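Local coordinates for protein forkhead-associated 1 (Saccharomyces cerevisiae, PDB 6C4U) that is an engineered phosphothreonine-binding forkhead-associated domain, made to recognise a phosphopeptide of the human transcription factor c-Myc, at residues Ile4-Ile9 / Leu115-Asn120; Phe20-Ser25 / Ile34-Thr39; Lys59-Leu64 / Ile102-Asp107; Asn70-Asp75 / Tyr93-Gln98. All coordinates share one frame; numbering follows the deposited sequence.

Contact 1 of 4, residues Ile4-Ile9 / Leu115-Asn120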
loop_
_atom_site.group_PDB
_atom_site.type_symbol
_atom_site.label_atom_id
_atom_site.label_comp_id
_atom_site.label_asym_id
_atom_site.label_seq_id
_atom_site.Cartn_x
_atom_site.Cartn_y
_atom_site.Cartn_z
ATOM N N ILE F 4 2.824 -8.113 13.356
ATOM C CA ILE F 4 2.322 -7.217 12.408
ATOM C C ILE F 4 3.247 -6.132 11.957
ATOM O O ILE F 4 3.774 -5.420 12.784
ATOM C CB ILE F 4 0.971 -6.655 12.948
ATOM C CG1 ILE F 4 0.183 -6.358 11.743
ATOM C CG2 ILE F 4 0.938 -5.656 14.155
ATOM C CD1 ILE F 4 -0.301 -7.685 11.157
ATOM N N VAL F 5 3.397 -5.937 10.657
ATOM C CA VAL F 5 4.298 -4.881 10.161
ATOM C C VAL F 5 3.598 -3.538 10.152
ATOM O O VAL F 5 4.174 -2.527 10.604
ATOM C CB VAL F 5 4.806 -5.181 8.742
ATOM C CG1 VAL F 5 5.765 -4.080 8.278
ATOM C CG2 VAL F 5 5.464 -6.560 8.689
ATOM N N PHE F 6 2.391 -3.532 9.588
ATOM C CA PHE F 6 1.579 -2.325 9.471
ATOM C C PHE F 6 0.117 -2.688 9.276
ATOM O O PHE F 6 -0.231 -3.841 9.011
ATOM C CB PHE F 6 2.063 -1.414 8.326
ATOM C CG PHE F 6 1.761 -1.941 6.938
ATOM C CD1 PHE F 6 2.524 -2.962 6.375
ATOM C CD2 PHE F 6 0.739 -1.399 6.181
ATOM C CE1 PHE F 6 2.229 -3.456 5.105
ATOM C CE2 PHE F 6 0.454 -1.892 4.914
ATOM C CZ PHE F 6 1.181 -2.918 4.386
ATOM N N ARG F 7 -0.723 -1.666 9.399
ATOM C CA ARG F 7 -2.164 -1.819 9.384
ATOM C C ARG F 7 -2.764 -0.726 8.512
ATOM O O ARG F 7 -2.289 0.410 8.504
ATOM C CB ARG F 7 -2.660 -1.723 10.810
ATOM C CG ARG F 7 -4.157 -1.564 10.966
ATOM C CD ARG F 7 -4.527 -1.523 12.464
ATOM N NE ARG F 7 -4.454 -2.833 13.105
ATOM C CZ ARG F 7 -3.912 -3.094 14.315
ATOM N NH1 ARG F 7 -3.295 -2.153 15.012
ATOM N NH2 ARG F 7 -3.926 -4.332 14.766
ATOM N N VAL F 8 -3.830 -1.082 7.808
ATOM C CA VAL F 8 -4.432 -0.208 6.802
ATOM C C VAL F 8 -5.892 -0.008 7.113
ATOM O O VAL F 8 -6.671 -0.948 7.175
ATOM C CB VAL F 8 -4.301 -0.802 5.382
ATOM C CG1 VAL F 8 -5.043 -0.005 4.367
ATOM C CG2 VAL F 8 -2.850 -0.869 4.980
ATOM N N ILE F 9 -6.250 1.254 7.304
ATOM C CA ILE F 9 -7.566 1.662 7.775
ATOM C C ILE F 9 -8.205 2.534 6.736
ATOM O O ILE F 9 -7.598 3.493 6.247
ATOM C CB ILE F 9 -7.337 2.502 9.062
ATOM C CG1 ILE F 9 -6.506 1.705 10.054
ATOM C CG2 ILE F 9 -8.615 2.901 9.700
ATOM C CD1 ILE F 9 -6.010 2.543 11.182
ATOM N N LEU F 115 -6.923 5.529 2.273
ATOM C CA LEU F 115 -6.408 4.525 3.201
ATOM C C LEU F 115 -5.342 5.177 4.070
ATOM O O LEU F 115 -4.628 6.066 3.610
ATOM C CB LEU F 115 -5.772 3.373 2.451
ATOM C CG LEU F 115 -6.537 2.751 1.298
ATOM C CD1 LEU F 115 -5.704 1.551 0.780
ATOM C CD2 LEU F 115 -7.978 2.405 1.644
ATOM N N VAL F 116 -5.223 4.723 5.313
ATOM C CA VAL F 116 -4.253 5.296 6.229
ATOM C C VAL F 116 -3.365 4.204 6.793
ATOM O O VAL F 116 -3.863 3.161 7.240
ATOM C CB VAL F 116 -4.953 6.073 7.361
ATOM C CG1 VAL F 116 -3.948 6.604 8.371
ATOM C CG2 VAL F 116 -5.729 7.240 6.762
ATOM N N ILE F 117 -2.053 4.462 6.776
ATOM C CA ILE F 117 -1.076 3.464 7.193
ATOM C C ILE F 117 -0.739 3.717 8.633
ATOM O O ILE F 117 -0.434 4.873 9.009
ATOM C CB ILE F 117 0.238 3.547 6.363
ATOM C CG1 ILE F 117 -0.057 3.559 4.860
ATOM C CG2 ILE F 117 1.176 2.394 6.690
ATOM C CD1 ILE F 117 -0.921 2.417 4.393
ATOM N N PHE F 118 -0.806 2.644 9.426
ATOM C CA PHE F 118 -0.428 2.708 10.822
ATOM C C PHE F 118 0.669 1.668 10.954
ATOM O O PHE F 118 0.453 0.479 10.703
ATOM C CB PHE F 118 -1.612 2.499 11.742
ATOM C CG PHE F 118 -1.248 2.343 13.181
ATOM C CD1 PHE F 118 -0.540 3.320 13.912
ATOM C CD2 PHE F 118 -1.657 1.235 13.834
ATOM C CE1 PHE F 118 -0.258 3.143 15.232
ATOM C CE2 PHE F 118 -1.387 1.047 15.216
ATOM C CZ PHE F 118 -0.675 2.008 15.893
ATOM N N ILE F 119 1.877 2.126 11.265
ATOM C CA ILE F 119 3.071 1.347 11.188
ATOM C C ILE F 119 3.391 0.865 12.602
ATOM O O ILE F 119 3.566 1.661 13.514
ATOM C CB ILE F 119 4.256 2.110 10.611
ATOM C CG1 ILE F 119 3.867 2.664 9.222
ATOM C CG2 ILE F 119 5.494 1.221 10.527
ATOM C CD1 ILE F 119 4.892 3.614 8.485
ATOM N N ASN F 120 3.456 -0.458 12.770
ATOM C CA ASN F 120 3.774 -1.065 14.048
ATOM C C ASN F 120 5.273 -0.903 14.331
ATOM O O ASN F 120 6.107 -1.607 13.737
ATOM C CB ASN F 120 3.384 -2.542 14.054
ATOM C CG ASN F 120 3.835 -3.274 15.319
ATOM O OD1 ASN F 120 4.298 -2.656 16.279
ATOM N ND2 ASN F 120 3.717 -4.593 15.325
#
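Arg7 and Phe118 form a hydrogen-bonded antiparallel pair, in which Arg7 N to Phe118 O and Phe118 N to Arg7 O each measure 2.8 Å. Two residues on, Ile9 and Val116 repeat the exchange, with Ile9 N giving to Val116 O at 3.1 Å and Val116 N to Ile9 O. The carbonyls of Arg7, Val116 and Phe118 each also take a CA-H...O contact, from Ile117, Val8 and Phe6 respectively. The segments belong to strands 4-10 and 112-119, neighbours in the antiparallel sheet of the FHA beta-sandwich, which brings the chain's first strand beside its last. A classic beta bulge, Val5 and Phe6 opposite Phe20, interrupts the first strand on its other edge. Asn120 grips two successive carbonyls: its N reaches Val5 O at 3.1 Å from above the carbonyl plane, while ND2, carried by a CG anti to the backbone N (chi1 174°), meets Ile4 O at 2.7 Å in the Ile4 carbonyl plane. OD1 of Asn120 caps Lys122 N at the start of helix 121-125. Beside Phe118, NH1 of Arg7 lies at the ring edge, 3.7 Å from CE2, with guanidinium and ring planes 19° apart; NE of Arg7 makes a salt bridge with Asp19.

Contact 2 of 4, residues Phe20-Ser25 / Ile34-Thr39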
loop_
_atom_site.group_PDB
_atom_site.type_symbol
_atom_site.label_atom_id
_atom_site.label_comp_id
_atom_site.label_asym_id
_atom_site.label_seq_id
_atom_site.Cartn_x
_atom_site.Cartn_y
_atom_site.Cartn_z
ATOM N N PHE F 20 -1.258 -6.480 8.139
ATOM C CA PHE F 20 -0.287 -7.105 7.238
ATOM C C PHE F 20 0.941 -7.498 8.044
ATOM O O PHE F 20 1.624 -6.630 8.628
ATOM C CB PHE F 20 0.102 -6.124 6.162
ATOM C CG PHE F 20 -0.987 -5.855 5.177
ATOM C CD1 PHE F 20 -1.448 -6.867 4.337
ATOM C CD2 PHE F 20 -1.564 -4.606 5.080
ATOM C CE1 PHE F 20 -2.449 -6.638 3.431
ATOM C CE2 PHE F 20 -2.580 -4.383 4.187
ATOM C CZ PHE F 20 -3.023 -5.379 3.358
ATOM N N SER F 21 1.212 -8.800 8.096
ATOM C CA SER F 21 2.287 -9.339 8.955
ATOM C C SER F 21 3.365 -9.995 8.120
ATOM O O SER F 21 3.203 -10.213 6.900
ATOM C CB SER F 21 1.710 -10.354 9.938
ATOM O OG SER F 21 0.918 -11.278 9.245
ATOM N N ALA F 22 4.461 -10.329 8.793
ATOM C CA ALA F 22 5.572 -11.041 8.173
ATOM C C ALA F 22 6.375 -11.791 9.228
ATOM O O ALA F 22 6.633 -11.270 10.326
ATOM C CB ALA F 22 6.441 -10.061 7.419
ATOM N N ASP F 23 6.776 -13.009 8.872
ATOM C CA ASP F 23 7.607 -13.862 9.725
ATOM C C ASP F 23 9.011 -13.254 9.795
ATOM O O ASP F 23 9.643 -13.074 8.767
ATOM C CB ASP F 23 7.647 -15.272 9.105
ATOM C CG ASP F 23 8.337 -16.316 9.987
ATOM O OD1 ASP F 23 8.855 -15.988 11.079
ATOM O OD2 ASP F 23 8.351 -17.491 9.571
ATOM N N ILE F 24 9.496 -12.941 10.996
ATOM C CA ILE F 24 10.823 -12.317 11.132
ATOM C C ILE F 24 11.985 -13.275 10.779
ATOM O O ILE F 24 13.029 -12.831 10.276
ATOM C CB ILE F 24 11.009 -11.660 12.512
ATOM C CG1 ILE F 24 9.962 -10.553 12.699
ATOM C CG2 ILE F 24 12.397 -11.058 12.646
ATOM C CD1 ILE F 24 9.910 -9.973 14.098
ATOM N N SER F 25 11.808 -14.575 11.015
ATOM C CA SER F 25 12.768 -15.574 10.535
ATOM C C SER F 25 12.942 -15.435 9.028
ATOM O O SER F 25 14.016 -15.066 8.555
ATOM C CB SER F 25 12.316 -17.004 10.864
ATOM O OG SER F 25 12.381 -17.261 12.248
ATOM N N ILE F 34 14.647 -5.845 -0.679
ATOM C CA ILE F 34 13.196 -5.785 -0.563
ATOM C C ILE F 34 12.717 -7.109 0.021
ATOM O O ILE F 34 12.677 -8.137 -0.664
ATOM C CB ILE F 34 12.541 -5.505 -1.931
ATOM C CG1 ILE F 34 12.935 -4.129 -2.447
ATOM C CG2 ILE F 34 11.030 -5.656 -1.895
ATOM C CD1 ILE F 34 12.742 -3.004 -1.473
ATOM N N LYS F 35 12.327 -7.055 1.296
ATOM C CA LYS F 35 12.028 -8.233 2.110
ATOM C C LYS F 35 10.646 -8.789 1.862
ATOM O O LYS F 35 10.448 -9.987 1.981
ATOM C CB LYS F 35 12.175 -7.913 3.594
ATOM C CG LYS F 35 13.539 -7.341 3.997
ATOM C CD LYS F 35 14.680 -8.285 3.675
ATOM C CE LYS F 35 16.012 -7.777 4.188
ATOM N NZ LYS F 35 17.126 -8.736 3.886
ATOM N N LYS F 36 9.685 -7.936 1.527
ATOM C CA LYS F 36 8.321 -8.396 1.253
ATOM C C LYS F 36 7.535 -7.358 0.455
ATOM O O LYS F 36 7.809 -6.147 0.562
ATOM C CB LYS F 36 7.599 -8.713 2.579
ATOM C CG LYS F 36 6.229 -9.332 2.384
ATOM C CD LYS F 36 5.806 -10.278 3.503
ATOM C CE LYS F 36 4.568 -11.055 3.050
ATOM N NZ LYS F 36 4.237 -12.207 3.921
ATOM N N VAL F 37 6.567 -7.822 -0.342
ATOM C CA VAL F 37 5.752 -6.921 -1.152
ATOM C C VAL F 37 4.264 -7.225 -1.054
ATOM O O VAL F 37 3.826 -8.368 -1.251
ATOM C CB VAL F 37 6.143 -6.982 -2.627
ATOM C CG1 VAL F 37 5.303 -6.006 -3.465
ATOM C CG2 VAL F 37 7.629 -6.691 -2.775
ATOM N N TRP F 38 3.478 -6.184 -0.791
ATOM C CA TRP F 38 2.030 -6.290 -0.778
ATOM C C TRP F 38 1.483 -5.442 -1.900
ATOM O O TRP F 38 1.952 -4.331 -2.107
ATOM C CB TRP F 38 1.493 -5.770 0.538
ATOM C CG TRP F 38 1.926 -6.565 1.710
ATOM C CD1 TRP F 38 1.358 -7.718 2.185
ATOM C CD2 TRP F 38 3.027 -6.277 2.560
ATOM N NE1 TRP F 38 2.016 -8.135 3.289
ATOM C CE2 TRP F 38 3.064 -7.285 3.534
ATOM C CE3 TRP F 38 4.010 -5.304 2.570
ATOM C CZ2 TRP F 38 4.018 -7.306 4.556
ATOM C CZ3 TRP F 38 4.974 -5.337 3.587
ATOM C CH2 TRP F 38 4.953 -6.340 4.575
ATOM N N THR F 39 0.486 -5.955 -2.615
ATOM C CA THR F 39 -0.130 -5.210 -3.708
ATOM C C THR F 39 -1.574 -4.868 -3.401
ATOM O O THR F 39 -2.276 -5.617 -2.738
ATOM C CB THR F 39 -0.104 -5.993 -5.029
ATOM O OG1 THR F 39 -0.850 -7.208 -4.877
ATOM C CG2 THR F 39 1.312 -6.335 -5.415
#
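Phe20 and Trp38 supply the aromatic part of this contact, their side chains passing one another on opposite headings. The ring of Phe20 and the five-membered ring of Trp38 have centroids 4.8 Å apart and planes inclined at 49°, an oblique pairing in which Phe20 CD1 comes to 3.6 Å from Trp38 CD1. A CH-pi contact adds to it: CB of Phe20 sits over the indole, 4.3 Å from the centroid of the five-membered ring. The opposite face of the indole carries CG of Lys36, from its own strand, so the ring is sandwiched between aliphatic carbons.

Apolar contact continues along Lys36. With CG anti to the backbone N (chi1 -174°) and the chain extended beyond it, its methylenes run out to Ala22, CD of Lys36 lying 4.0 Å from CB of Ala22.

Two groups approach Ser21 O, neither in a hydrogen bond: the indole edge, where Ser21 O lies in the ring plane 3.8 Å from Trp38 CZ2, and Lys36 NZ, 3.7 Å from Ser21 O. Within 20-25, Asp23 N-caps helix 24-29 by accepting from Ser25 N.

Phe6 joins the cluster, its ring stacked with Phe20 and edge-to-face with Trp38. Aromatic and aliphatic side chains thus join strand 18-21 of one sheet to strand 34-41 of the other, the face-to-face packing that builds the core of a beta-sandwich such as the FHA fold.

Contact 3 of 4, residues Lys59-Leu64 / Ile102-Asp107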
loop_
_atom_site.group_PDB
_atom_site.type_symbol
_atom_site.label_atom_id
_atom_site.label_comp_id
_atom_site.label_asym_id
_atom_site.label_seq_id
_atom_site.Cartn_x
_atom_site.Cartn_y
_atom_site.Cartn_z
ATOM N N LYS F 59 -3.626 -3.865 -10.636
ATOM C CA LYS F 59 -2.562 -3.734 -9.659
ATOM C C LYS F 59 -2.207 -2.260 -9.684
ATOM O O LYS F 59 -1.617 -1.763 -10.646
ATOM C CB LYS F 59 -1.365 -4.638 -9.967
ATOM C CG LYS F 59 -1.627 -6.115 -9.718
ATOM C CD LYS F 59 -0.538 -7.016 -9.179
ATOM C CE LYS F 59 -1.089 -8.457 -9.219
ATOM N NZ LYS F 59 -0.715 -9.436 -8.136
ATOM N N HIS F 60 -2.604 -1.564 -8.622
ATOM C CA HIS F 60 -2.583 -0.117 -8.571
ATOM C C HIS F 60 -1.367 0.445 -7.847
ATOM O O HIS F 60 -0.742 1.385 -8.319
ATOM C CB HIS F 60 -3.866 0.388 -7.917
ATOM C CG HIS F 60 -4.134 1.829 -8.191
ATOM N ND1 HIS F 60 -5.090 2.250 -9.085
ATOM C CD2 HIS F 60 -3.540 2.948 -7.712
ATOM C CE1 HIS F 60 -5.081 3.572 -9.138
ATOM N NE2 HIS F 60 -4.145 4.022 -8.316
ATOM N N PHE F 61 -1.045 -0.104 -6.685
ATOM C CA PHE F 61 0.208 0.273 -6.017
ATOM C C PHE F 61 0.696 -0.874 -5.158
ATOM O O PHE F 61 -0.055 -1.805 -4.888
ATOM C CB PHE F 61 0.072 1.598 -5.225
ATOM C CG PHE F 61 -0.894 1.544 -4.066
ATOM C CD1 PHE F 61 -2.244 1.852 -4.258
ATOM C CD2 PHE F 61 -0.469 1.218 -2.778
ATOM C CE1 PHE F 61 -3.146 1.780 -3.210
ATOM C CE2 PHE F 61 -1.371 1.167 -1.719
ATOM C CZ PHE F 61 -2.697 1.446 -1.937
ATOM N N GLN F 62 1.970 -0.816 -4.781
ATOM C CA GLN F 62 2.556 -1.818 -3.920
ATOM C C GLN F 62 3.174 -1.125 -2.741
ATOM O O GLN F 62 3.575 0.047 -2.829
ATOM C CB GLN F 62 3.671 -2.595 -4.643
ATOM C CG GLN F 62 3.358 -2.995 -6.074
ATOM C CD GLN F 62 4.337 -3.946 -6.666
ATOM O OE1 GLN F 62 4.076 -5.134 -6.706
ATOM N NE2 GLN F 62 5.421 -3.416 -7.209
ATOM N N ILE F 63 3.263 -1.857 -1.638
ATOM C CA ILE F 63 3.992 -1.412 -0.469
ATOM C C ILE F 63 5.103 -2.418 -0.270
ATOM O O ILE F 63 4.872 -3.619 -0.307
ATOM C CB ILE F 63 3.068 -1.271 0.761
ATOM C CG1 ILE F 63 2.106 -0.102 0.514
ATOM C CG2 ILE F 63 3.879 -1.051 2.033
ATOM C CD1 ILE F 63 1.067 0.115 1.577
ATOM N N LEU F 64 6.314 -1.916 -0.097
ATOM C CA LEU F 64 7.492 -2.761 -0.008
ATOM C C LEU F 64 8.087 -2.661 1.378
ATOM O O LEU F 64 8.262 -1.563 1.897
ATOM C CB LEU F 64 8.536 -2.304 -1.014
ATOM C CG LEU F 64 8.349 -2.658 -2.473
ATOM C CD1 LEU F 64 7.018 -2.241 -3.064
ATOM C CD2 LEU F 64 9.537 -2.047 -3.212
ATOM N N ILE F 102 -2.831 7.323 1.869
ATOM C CA ILE F 102 -2.766 6.905 0.468
ATOM C C ILE F 102 -4.153 7.054 -0.136
ATOM O O ILE F 102 -5.123 6.555 0.417
ATOM C CB ILE F 102 -2.257 5.444 0.368
ATOM C CG1 ILE F 102 -0.871 5.335 1.030
ATOM C CG2 ILE F 102 -2.096 5.017 -1.072
ATOM C CD1 ILE F 102 -0.283 3.948 1.062
ATOM N N THR F 103 -4.240 7.729 -1.278
ATOM C CA THR F 103 -5.529 8.107 -1.880
ATOM C C THR F 103 -5.545 7.761 -3.354
ATOM O O THR F 103 -4.561 8.009 -4.039
ATOM C CB THR F 103 -5.763 9.636 -1.773
ATOM O OG1 THR F 103 -4.794 10.245 -0.887
ATOM C CG2 THR F 103 -7.140 9.912 -1.298
ATOM N N VAL F 104 -6.654 7.209 -3.842
ATOM C CA VAL F 104 -6.800 6.893 -5.278
ATOM C C VAL F 104 -8.131 7.444 -5.776
ATOM O O VAL F 104 -9.039 7.648 -5.007
ATOM C CB VAL F 104 -6.696 5.372 -5.556
ATOM C CG1 VAL F 104 -5.379 4.835 -5.033
ATOM C CG2 VAL F 104 -7.848 4.595 -4.942
ATOM N N ARG F 105 -8.268 7.661 -7.068
ATOM C CA ARG F 105 -9.533 8.190 -7.618
ATOM C C ARG F 105 -10.460 7.062 -8.042
ATOM O O ARG F 105 -9.993 5.985 -8.477
ATOM C CB ARG F 105 -9.248 9.070 -8.801
ATOM C CG ARG F 105 -8.463 10.327 -8.443
ATOM C CD ARG F 105 -7.451 10.750 -9.511
ATOM N NE ARG F 105 -8.082 11.157 -10.767
ATOM C CZ ARG F 105 -7.527 11.119 -11.977
ATOM N NH1 ARG F 105 -6.263 10.714 -12.148
ATOM N NH2 ARG F 105 -8.242 11.484 -13.037
ATOM N N THR F 106 -11.757 7.297 -7.861
ATOM C CA THR F 106 -12.829 6.307 -8.093
ATOM C C THR F 106 -13.799 6.777 -9.184
ATOM O O THR F 106 -14.189 5.997 -10.064
ATOM C CB THR F 106 -13.608 6.065 -6.790
ATOM O OG1 THR F 106 -13.588 7.260 -6.002
ATOM C CG2 THR F 106 -12.956 4.939 -5.965
ATOM N N ASP F 107 -14.226 8.035 -9.112
ATOM C CA ASP F 107 -15.058 8.651 -10.160
ATOM C C ASP F 107 -14.265 9.696 -10.948
ATOM O O ASP F 107 -13.308 10.296 -10.427
ATOM C CB ASP F 107 -16.284 9.399 -9.577
ATOM C CG ASP F 107 -17.238 8.499 -8.814
ATOM O OD1 ASP F 107 -17.363 7.298 -9.139
ATOM O OD2 ASP F 107 -17.885 9.030 -7.882
#
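Phe61 and Ile102 meet between strands 61-64 and 102-105, which run antiparallel at 166° with axes 10.8 Å apart, the spacing of the two facing sheets of the FHA beta-sandwich, joined through side chains. The CG2 methyl of Ile102 sits over one face of the Phe61 ring, 4.0 Å from its centroid and 22° off the normal, a CH-pi contact displaced toward the CZ rim. Phe61 is turned to receive it by a chi1 of 64°, which places CG between the backbone N and the carbonyl carbon. CG1 of Val104 approaches the same ring at CE1, 4.2 Å away, and also comes to 3.6 Å from His60 NE2. Ile102 CD1 extends the apolar seam to Ile63 CD1 at 4.1 Å. His60 is fixed at both nitrogens, ND1 bonded to Ser57 N and NE2 to Gly80 O; Ser57 and His60 are consistent with the SxxH motif of FHA domains. An alanine in place of Phe61 would probably open a gap under the Ile102 methyl and leave Val104 CG1 without its ring neighbour. Around the seam, Phe40 of strand 34-41 stacks on Phe61 and Leu73 of strand 71-75 touches it, while Ile117 and Leu113 of strand 112-119 pack against Ile102 and Val104.

Contact 4 of 4, residues Asn70-Asp75 / Tyr93-Gln98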
loop_
_atom_site.group_PDB
_atom_site.type_symbol
_atom_site.label_atom_id
_atom_site.label_comp_id
_atom_site.label_asym_id
_atom_site.label_seq_id
_atom_site.Cartn_x
_atom_site.Cartn_y
_atom_site.Cartn_z
ATOM N N ASN F 70 11.593 -0.290 7.098
ATOM C CA ASN F 70 10.677 0.766 6.644
ATOM C C ASN F 70 9.910 0.341 5.409
ATOM O O ASN F 70 10.222 -0.634 4.748
ATOM C CB ASN F 70 11.437 2.059 6.312
ATOM C CG ASN F 70 12.018 2.736 7.537
ATOM O OD1 ASN F 70 11.562 2.543 8.667
ATOM N ND2 ASN F 70 13.022 3.564 7.301
ATOM N N LEU F 71 8.874 1.110 5.102
ATOM C CA LEU F 71 7.927 0.783 4.055
ATOM C C LEU F 71 8.060 1.787 2.928
ATOM O O LEU F 71 8.292 2.962 3.161
ATOM C CB LEU F 71 6.520 0.784 4.611
ATOM C CG LEU F 71 6.269 -0.166 5.783
ATOM C CD1 LEU F 71 4.908 0.017 6.398
ATOM C CD2 LEU F 71 6.530 -1.615 5.369
ATOM N N LEU F 72 7.882 1.318 1.707
ATOM C CA LEU F 72 7.956 2.143 0.519
ATOM C C LEU F 72 6.709 1.964 -0.319
ATOM O O LEU F 72 6.166 0.863 -0.383
ATOM C CB LEU F 72 9.169 1.742 -0.307
ATOM C CG LEU F 72 10.509 1.993 0.358
ATOM C CD1 LEU F 72 11.556 1.171 -0.375
ATOM C CD2 LEU F 72 10.901 3.461 0.315
ATOM N N LEU F 73 6.306 3.037 -0.992
ATOM C CA LEU F 73 5.120 3.041 -1.837
ATOM C C LEU F 73 5.492 3.164 -3.332
ATOM O O LEU F 73 6.117 4.152 -3.742
ATOM C CB LEU F 73 4.201 4.186 -1.400
ATOM C CG LEU F 73 3.054 4.551 -2.356
ATOM C CD1 LEU F 73 2.026 3.449 -2.425
ATOM C CD2 LEU F 73 2.382 5.826 -1.944
ATOM N N ASN F 74 5.072 2.173 -4.130
ATOM C CA ASN F 74 5.355 2.112 -5.572
ATOM C C ASN F 74 4.034 2.337 -6.317
ATOM O O ASN F 74 3.186 1.440 -6.329
ATOM C CB ASN F 74 6.004 0.721 -5.915
ATOM C CG ASN F 74 6.604 0.629 -7.334
ATOM O OD1 ASN F 74 6.708 -0.471 -7.927
ATOM N ND2 ASN F 74 7.045 1.766 -7.871
ATOM N N ASP F 75 3.820 3.518 -6.909
ATOM C CA ASP F 75 2.647 3.666 -7.818
ATOM C C ASP F 75 2.890 2.870 -9.098
ATOM O O ASP F 75 3.951 3.002 -9.685
ATOM C CB ASP F 75 2.356 5.132 -8.206
ATOM C CG ASP F 75 1.176 5.252 -9.190
ATOM O OD1 ASP F 75 0.204 4.489 -9.017
ATOM O OD2 ASP F 75 1.211 6.074 -10.148
ATOM N N TYR F 93 9.748 5.072 -5.756
ATOM C CA TYR F 93 9.724 4.368 -4.477
ATOM C C TYR F 93 9.750 5.388 -3.333
ATOM O O TYR F 93 10.815 5.829 -2.920
ATOM C CB TYR F 93 10.875 3.314 -4.425
ATOM C CG TYR F 93 10.702 2.263 -5.516
ATOM C CD1 TYR F 93 9.889 1.149 -5.316
ATOM C CD2 TYR F 93 11.261 2.430 -6.772
ATOM C CE1 TYR F 93 9.695 0.201 -6.301
ATOM C CE2 TYR F 93 11.044 1.507 -7.791
ATOM C CZ TYR F 93 10.261 0.378 -7.553
ATOM O OH TYR F 93 10.046 -0.551 -8.562
ATOM N N GLN F 94 8.571 5.766 -2.834
ATOM C CA GLN F 94 8.443 6.821 -1.799
ATOM C C GLN F 94 8.357 6.247 -0.388
ATOM O O GLN F 94 7.624 5.280 -0.167
ATOM C CB GLN F 94 7.198 7.676 -2.049
ATOM C CG GLN F 94 7.041 8.200 -3.472
ATOM C CD GLN F 94 8.074 9.219 -3.874
ATOM O OE1 GLN F 94 9.011 9.514 -3.137
ATOM N NE2 GLN F 94 7.887 9.794 -5.075
ATOM N N LEU F 95 9.074 6.860 0.556
ATOM C CA LEU F 95 9.080 6.417 1.961
ATOM C C LEU F 95 7.738 6.680 2.635
ATOM O O LEU F 95 7.210 7.786 2.529
ATOM C CB LEU F 95 10.155 7.173 2.754
ATOM C CG LEU F 95 10.477 6.546 4.127
ATOM C CD1 LEU F 95 11.414 5.323 4.004
ATOM C CD2 LEU F 95 11.079 7.584 5.051
ATOM N N LEU F 96 7.203 5.676 3.317
ATOM C CA LEU F 96 5.974 5.820 4.088
ATOM C C LEU F 96 6.310 6.125 5.533
ATOM O O LEU F 96 7.042 5.384 6.189
ATOM C CB LEU F 96 5.106 4.570 4.031
ATOM C CG LEU F 96 4.466 4.278 2.688
ATOM C CD1 LEU F 96 3.791 2.923 2.737
ATOM C CD2 LEU F 96 3.443 5.332 2.349
ATOM N N SER F 97 5.795 7.269 5.996
ATOM C CA SER F 97 5.856 7.679 7.385
ATOM C C SER F 97 4.592 7.197 8.107
ATOM O O SER F 97 3.562 6.884 7.482
ATOM C CB SER F 97 5.969 9.201 7.502
ATOM O OG SER F 97 6.949 9.739 6.627
ATOM N N GLN F 98 4.694 7.151 9.429
ATOM C CA GLN F 98 3.554 6.906 10.297
ATOM C C GLN F 98 2.341 7.778 9.975
ATOM O O GLN F 98 2.486 8.968 9.698
ATOM C CB GLN F 98 3.973 7.046 11.762
ATOM C CG GLN F 98 2.860 6.832 12.746
ATOM C CD GLN F 98 2.272 5.434 12.689
ATOM O OE1 GLN F 98 2.549 4.592 13.506
ATOM N NE2 GLN F 98 1.553 5.099 11.602
#
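Leu96 lies against Leu71 and Leu73 on the buried face of this strand pair, its two methyls divided between them: CD1 is 3.9 Å from Leu71 CB, and CD2 is 4.0 Å from Leu73 CB. Ile63 of strand 61-66 also touches Leu96. On the other face Leu72 CD2 approaches Leu95 CD1 at 4.2 Å, and Leu95 CD1 in turn meets Asn70 CB. Between the faces, Leu73 N gives a 2.7 Å bond to Gln94 O, Gln94 N returns one to Leu73 O, and Leu96 N bonds to Leu71 O. At the polar edge the Asn74 amide, its CG anti to the backbone N (chi1 -169°), runs alongside the Tyr93 ring, the two planes 22° apart. ND2 of Asn74 stands over the ring, 3.5 Å from Tyr93 CZ, and bonds to Ser92 O, while OD1 accepts from Gln62 NE2, which fixes the amide's rotation. A leucine in place of Asn74 would probably leave Ser92 O and Gln62 NE2 without these partners and the Tyr93 ring without its flat amide cover. Strands 71-75 and 94-96 thus form an antiparallel pair at the margin of the mixed sheet of the FHA beta-sandwich, 94-96 being the outermost strand.

In the fold
Contacts 1 and 4 each join strands within one sheet, a different one in each case, whereas contacts 2 and 3 bridge the two sheets of the sandwich; the centres of contacts 2 and 3 lie about 19 Å apart on opposite sides of the chain's centre. Contact 1 closes the loop in which the other three are nested. It shares a sheet with strand 18-21 of contact 2, through Val5 N and Phe20 O at 2.8 Å, and with strand 101-105 of contact 3, through Leu115 N and Ile102 O, also at 2.8 Å. In the other sheet strand 61-66 lies between 34-41 and 71-75, linking contacts 2, 3 and 4. The bound peptide comes near contact 3, where Arg105 packs on one of its apolar side chains.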